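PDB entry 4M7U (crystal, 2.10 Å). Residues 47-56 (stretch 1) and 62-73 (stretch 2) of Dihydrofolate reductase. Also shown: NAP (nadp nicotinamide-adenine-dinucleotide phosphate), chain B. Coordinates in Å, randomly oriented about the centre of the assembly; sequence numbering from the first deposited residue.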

# COMPACT_ATOMS: atom_id res chain seq x y z
N THR A 47 0.26 -7.26 8.30
CA THR A 47 -0.46 -6.05 8.68
C THR A 47 -0.58 -5.11 7.48
O THR A 47 0.37 -4.94 6.71
N LEU A 48 -1.75 -4.52 7.31
CA LEU A 48 -1.99 -3.57 6.23
C LEU A 48 -2.30 -2.19 6.84
O LEU A 48 -3.20 -2.07 7.68
N VAL A 49 -1.57 -1.16 6.41
CA VAL A 49 -1.76 0.21 6.92
C VAL A 49 -2.46 1.06 5.87
O VAL A 49 -1.98 1.17 4.74
N LEU A 50 -3.58 1.68 6.25
CA LEU A 50 -4.37 2.50 5.33
C LEU A 50 -4.71 3.87 5.93
O LEU A 50 -5.15 3.96 7.08
N GLY A 51 -4.53 4.94 5.15
CA GLY A 51 -5.00 6.25 5.58
C GLY A 51 -6.52 6.21 5.67
O GLY A 51 -7.16 5.34 5.05
N ARG A 52 -7.12 7.14 6.42
CA ARG A 52 -8.57 7.11 6.62
C ARG A 52 -9.35 7.17 5.31
O ARG A 52 -10.32 6.41 5.13
N ALA A 53 -8.94 8.04 4.39
CA ALA A 53 -9.74 8.26 3.17
C ALA A 53 -9.82 7.01 2.31
O ALA A 53 -10.88 6.68 1.76
N THR A 54 -8.69 6.31 2.19
CA THR A 54 -8.63 5.04 1.47
C THR A 54 -9.48 3.98 2.17
O THR A 54 -10.21 3.24 1.52
N PHE A 55 -9.38 3.91 3.49
CA PHE A 55 -10.16 2.96 4.26
C PHE A 55 -11.65 3.16 3.99
O PHE A 55 -12.39 2.21 3.72
N GLU A 56 -12.09 4.41 4.06
CA GLU A 56 -13.49 4.71 3.83
C GLU A 56 -13.88 4.48 2.36
O GLU A 56 -15.01 4.09 2.07
N PRO A 62 -12.67 -4.43 6.78
CA PRO A 62 -11.33 -5.03 6.81
C PRO A 62 -11.26 -6.34 6.03
O PRO A 62 -12.25 -7.07 5.96
N LEU A 63 -10.10 -6.62 5.44
CA LEU A 63 -9.89 -7.90 4.77
C LEU A 63 -9.62 -8.97 5.83
O LEU A 63 -8.85 -8.74 6.77
N PRO A 64 -10.26 -10.13 5.70
CA PRO A 64 -10.08 -11.21 6.68
C PRO A 64 -8.64 -11.72 6.75
O PRO A 64 -7.86 -11.49 5.81
N ASN A 65 -8.29 -12.39 7.85
CA ASN A 65 -6.97 -13.01 8.01
C ASN A 65 -5.75 -12.09 7.83
O ASN A 65 -4.66 -12.56 7.49
N ARG A 66 -5.94 -10.79 8.04
CA ARG A 66 -4.86 -9.80 8.17
C ARG A 66 -5.22 -8.87 9.32
O ARG A 66 -6.40 -8.74 9.66
N THR A 67 -4.24 -8.19 9.88
CA THR A 67 -4.53 -7.07 10.75
C THR A 67 -4.47 -5.80 9.90
O THR A 67 -3.47 -5.57 9.21
N THR A 68 -5.53 -5.00 9.93
CA THR A 68 -5.51 -3.69 9.28
C THR A 68 -5.36 -2.57 10.31
O THR A 68 -6.04 -2.57 11.35
N ILE A 69 -4.46 -1.62 10.04
CA ILE A 69 -4.38 -0.39 10.84
C ILE A 69 -4.91 0.82 10.04
O ILE A 69 -4.47 1.05 8.91
N VAL A 70 -5.86 1.57 10.60
CA VAL A 70 -6.31 2.82 9.96
C VAL A 70 -5.68 4.04 10.62
O VAL A 70 -5.69 4.17 11.85
N LEU A 71 -5.10 4.92 9.80
CA LEU A 71 -4.37 6.08 10.31
C LEU A 71 -5.28 7.31 10.24
O LEU A 71 -5.86 7.58 9.19
N THR A 72 -5.42 8.03 11.35
CA THR A 72 -6.28 9.22 11.41
C THR A 72 -5.87 10.09 12.58
O THR A 72 -5.40 9.58 13.59
N SER A 73 -6.02 11.41 12.44
CA SER A 73 -5.70 12.33 13.53
C SER A 73 -6.84 12.42 14.54
O SER A 73 -6.66 12.90 15.66

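Strands 47-51 and 67-71 run side by side in parallel, their axes 4.6 Å apart at closest approach, and are laced by four backbone hydrogen bonds, among them I69 N to L48 O at 2.7 Å. Because the register is strict, paired side chains leave the sheet on the same face: T47, V49, T67, I69 and L71 on one, L48, L50, T68 and V70 on the other.

The first face is built mostly of beta-branched residues, with L71 at its end. I69, in the m rotamer at chi1 and t at chi2, carries its CD1 back along the neighbouring strand, where it lies 3.6 Å from T47 CG2 and 4.4 Å from V49 CG2. The isoleucine tip lies over the gap between these two methyls, nearer to T47 than to V49. T47 (m) also brings OG1 to 3.8 Å from T67 CB, and that hydroxyl is hydrogen-bonded elsewhere in the structure.

The second face meets the helix that begins at R52. Its best-fitted knob is V70 (t). F55, also t, points toward the strand and offers a flat ring face; V70 CG2 sits over it, 3.5 Å from the ring centroid and 16° off the normal, a CH-pi contact. The other methyl, V70 CG1, reaches 3.9 Å from R52 CA. A short, branched side chain suits this place: one methyl can lie against the ring face while the other meets the helix backbone at R52. Further back, L50 (m, t) lays CD1 4.2 Å from T68 CG2, and L48 (t, p) extends CD2 to L63 CD1 at 4.5 Å.

Where strand passes into helix, G51 leaves room for NADP: a CB here would fall 2.4 Å from NAP O5B. The following turn grips the cofactor, with R52 N donating to NAP O4B (3.1 Å), and both T54 N (3.1 Å) and T54 OG1 (2.5 Å) donating to NAP O2A.

R52 leaves its CA sideways and, through t, t and p torsions, reaches the 2'-phosphate: R52 NE donates to NAP O2X (2.6 Å) and R52 NH2 to NAP O1X (3.0 Å), leaving R52 NH1 for a salt bridge to E56 OE1 (3.0 Å). T72 (t) joins from the other stretch, its OG1 donating to NAP O2X at 2.6 Å, and S73 OG (p) donates to NAP O3X at 2.5 Å. Long arginine and short hydroxyls together cup the phosphate, so the cofactor bridges the two stretches.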

# COMPACT_ATOMS: atom_id res chain seq x y z
CB THR A 47 0.20 -5.35 9.88
OG1 THR A 47 0.18 -6.24 11.00
CG2 THR A 47 -0.56 -4.07 10.24
CB LEU A 48 -3.15 -4.06 5.37
CG LEU A 48 -3.56 -3.12 4.24
CD1 LEU A 48 -2.45 -3.05 3.18
CD2 LEU A 48 -4.88 -3.54 3.61
CB VAL A 49 -0.41 0.89 7.27
CG1 VAL A 49 -0.64 2.31 7.81
CG2 VAL A 49 0.35 0.06 8.30
CB LEU A 50 -5.67 1.79 4.96
CG LEU A 50 -5.61 0.42 4.27
CD1 LEU A 50 -7.03 -0.13 4.10
CD2 LEU A 50 -4.95 0.59 2.92
CB ARG A 52 -9.03 8.24 7.55
CG ARG A 52 -10.55 8.35 7.64
CD ARG A 52 -11.01 9.53 8.47
NE ARG A 52 -10.51 10.80 7.93
CZ ARG A 52 -11.05 11.43 6.89
NH1 ARG A 52 -12.10 10.91 6.27
NH2 ARG A 52 -10.53 12.57 6.46
CB ALA A 53 -9.18 9.42 2.37
CB THR A 54 -7.17 4.53 1.38
OG1 THR A 54 -6.40 5.45 0.59
CG2 THR A 54 -7.09 3.16 0.75
CB PHE A 55 -9.90 3.11 5.75
CG PHE A 55 -10.71 2.17 6.60
CD1 PHE A 55 -10.56 0.80 6.48
CD2 PHE A 55 -11.62 2.66 7.53
CE1 PHE A 55 -11.30 -0.08 7.26
CE2 PHE A 55 -12.36 1.79 8.31
CZ PHE A 55 -12.20 0.42 8.18
CB GLU A 56 -13.81 6.12 4.33
CG GLU A 56 -13.53 6.26 5.82
CD GLU A 56 -13.86 7.63 6.39
OE1 GLU A 56 -13.90 8.62 5.62
OE2 GLU A 56 -14.08 7.72 7.63
CB PRO A 62 -11.10 -5.28 8.31
CG PRO A 62 -12.50 -5.44 8.88
CD PRO A 62 -13.37 -4.52 8.07
CB LEU A 63 -8.73 -7.83 3.79
CG LEU A 63 -8.82 -6.79 2.67
CD1 LEU A 63 -7.52 -6.70 1.88
CD2 LEU A 63 -9.98 -7.11 1.74
CB PRO A 64 -11.01 -12.32 6.17
CG PRO A 64 -11.28 -11.98 4.73
CD PRO A 64 -11.25 -10.48 4.66
CB ASN A 65 -6.87 -14.23 7.10
CG ASN A 65 -8.01 -15.21 7.31
OD1 ASN A 65 -8.06 -15.91 8.31
ND2 ASN A 65 -8.95 -15.25 6.35
CB ARG A 66 -4.77 -8.91 6.93
CG ARG A 66 -4.63 -9.62 5.65
CD ARG A 66 -5.43 -8.95 4.57
NE ARG A 66 -5.21 -9.67 3.32
CZ ARG A 66 -5.86 -10.76 2.95
NH1 ARG A 66 -6.81 -11.27 3.73
NH2 ARG A 66 -5.57 -11.35 1.80
CB THR A 67 -3.49 -6.96 11.90
OG1 THR A 67 -3.57 -8.12 12.74
CG2 THR A 67 -3.75 -5.71 12.75
CB THR A 68 -6.79 -3.45 8.47
OG1 THR A 68 -6.92 -4.47 7.47
CG2 THR A 68 -6.75 -2.06 7.79
CB ILE A 69 -2.94 -0.09 11.31
CG1 ILE A 69 -2.39 -1.21 12.20
CG2 ILE A 69 -2.88 1.24 12.05
CD1 ILE A 69 -0.87 -1.18 12.37
CB VAL A 70 -7.84 2.95 9.92
CG1 VAL A 70 -8.24 4.25 9.29
CG2 VAL A 70 -8.44 1.79 9.12
CB LEU A 71 -3.10 6.28 9.48
CG LEU A 71 -1.95 7.19 9.95
CD1 LEU A 71 -1.56 6.87 11.37
CD2 LEU A 71 -0.76 7.00 9.01
CB THR A 72 -7.79 8.83 11.53
OG1 THR A 72 -8.60 10.02 11.59
CG2 THR A 72 -8.03 7.99 12.77
CB SER A 73 -5.34 13.71 12.99
OG SER A 73 -6.45 14.31 12.35
PA NAP B . -5.22 8.74 2.36
O1A NAP B . -3.66 8.81 2.36
O2A NAP B . -5.73 7.33 2.13
O5B NAP B . -5.76 9.19 3.76
C5B NAP B . -5.46 10.47 4.25
C4B NAP B . -5.83 10.59 5.69
O4B NAP B . -5.18 9.59 6.61
C3B NAP B . -5.81 11.92 6.40
O3B NAP B . -6.67 12.94 6.04
C2B NAP B . -5.76 11.51 7.83
O2B NAP B . -6.94 11.21 8.49
C1B NAP B . -4.67 10.47 7.69
N9A NAP B . -3.28 10.43 8.03
C8A NAP B . -2.30 10.36 7.14
N7A NAP B . -1.07 10.53 7.85
C5A NAP B . -1.38 10.74 9.20
C6A NAP B . -0.56 10.96 10.31
N6A NAP B . 0.87 11.00 10.15
N1A NAP B . -1.14 11.13 11.50
C2A NAP B . -2.50 11.09 11.64
N3A NAP B . -3.32 10.87 10.53
C4A NAP B . -2.73 10.70 9.34
O3 NAP B . -5.85 9.74 1.30
PN NAP B . -5.14 10.26 -0.02
O1N NAP B . -3.99 11.23 0.36
O2N NAP B . -4.60 9.13 -0.87
O5D NAP B . -6.30 10.97 -0.84
C5D NAP B . -7.61 10.50 -0.63
C4D NAP B . -8.75 11.47 -0.81
O4D NAP B . -8.46 12.89 -1.13
C3D NAP B . -9.99 11.08 -1.63
O3D NAP B . -11.15 10.92 -1.01
C2D NAP B . -9.98 12.02 -2.80
O2D NAP B . -11.13 12.26 -3.53
C1D NAP B . -9.13 13.20 -2.40
N1N NAP B . -8.54 14.17 -3.30
C2N NAP B . -9.24 15.07 -4.19
C3N NAP B . -8.47 16.13 -4.99
C7N NAP B . -9.20 17.38 -5.31
O7N NAP B . -9.95 17.85 -4.46
N7N NAP B . -9.35 17.78 -6.67
C4N NAP B . -6.93 16.03 -5.15
C5N NAP B . -6.30 14.84 -4.38
C6N NAP B . -7.16 13.84 -3.59
P2B NAP B . -7.71 12.40 9.17
O1X NAP B . -8.11 13.45 8.09
O2X NAP B . -9.01 11.81 9.80
O3X NAP B . -6.81 13.03 10.21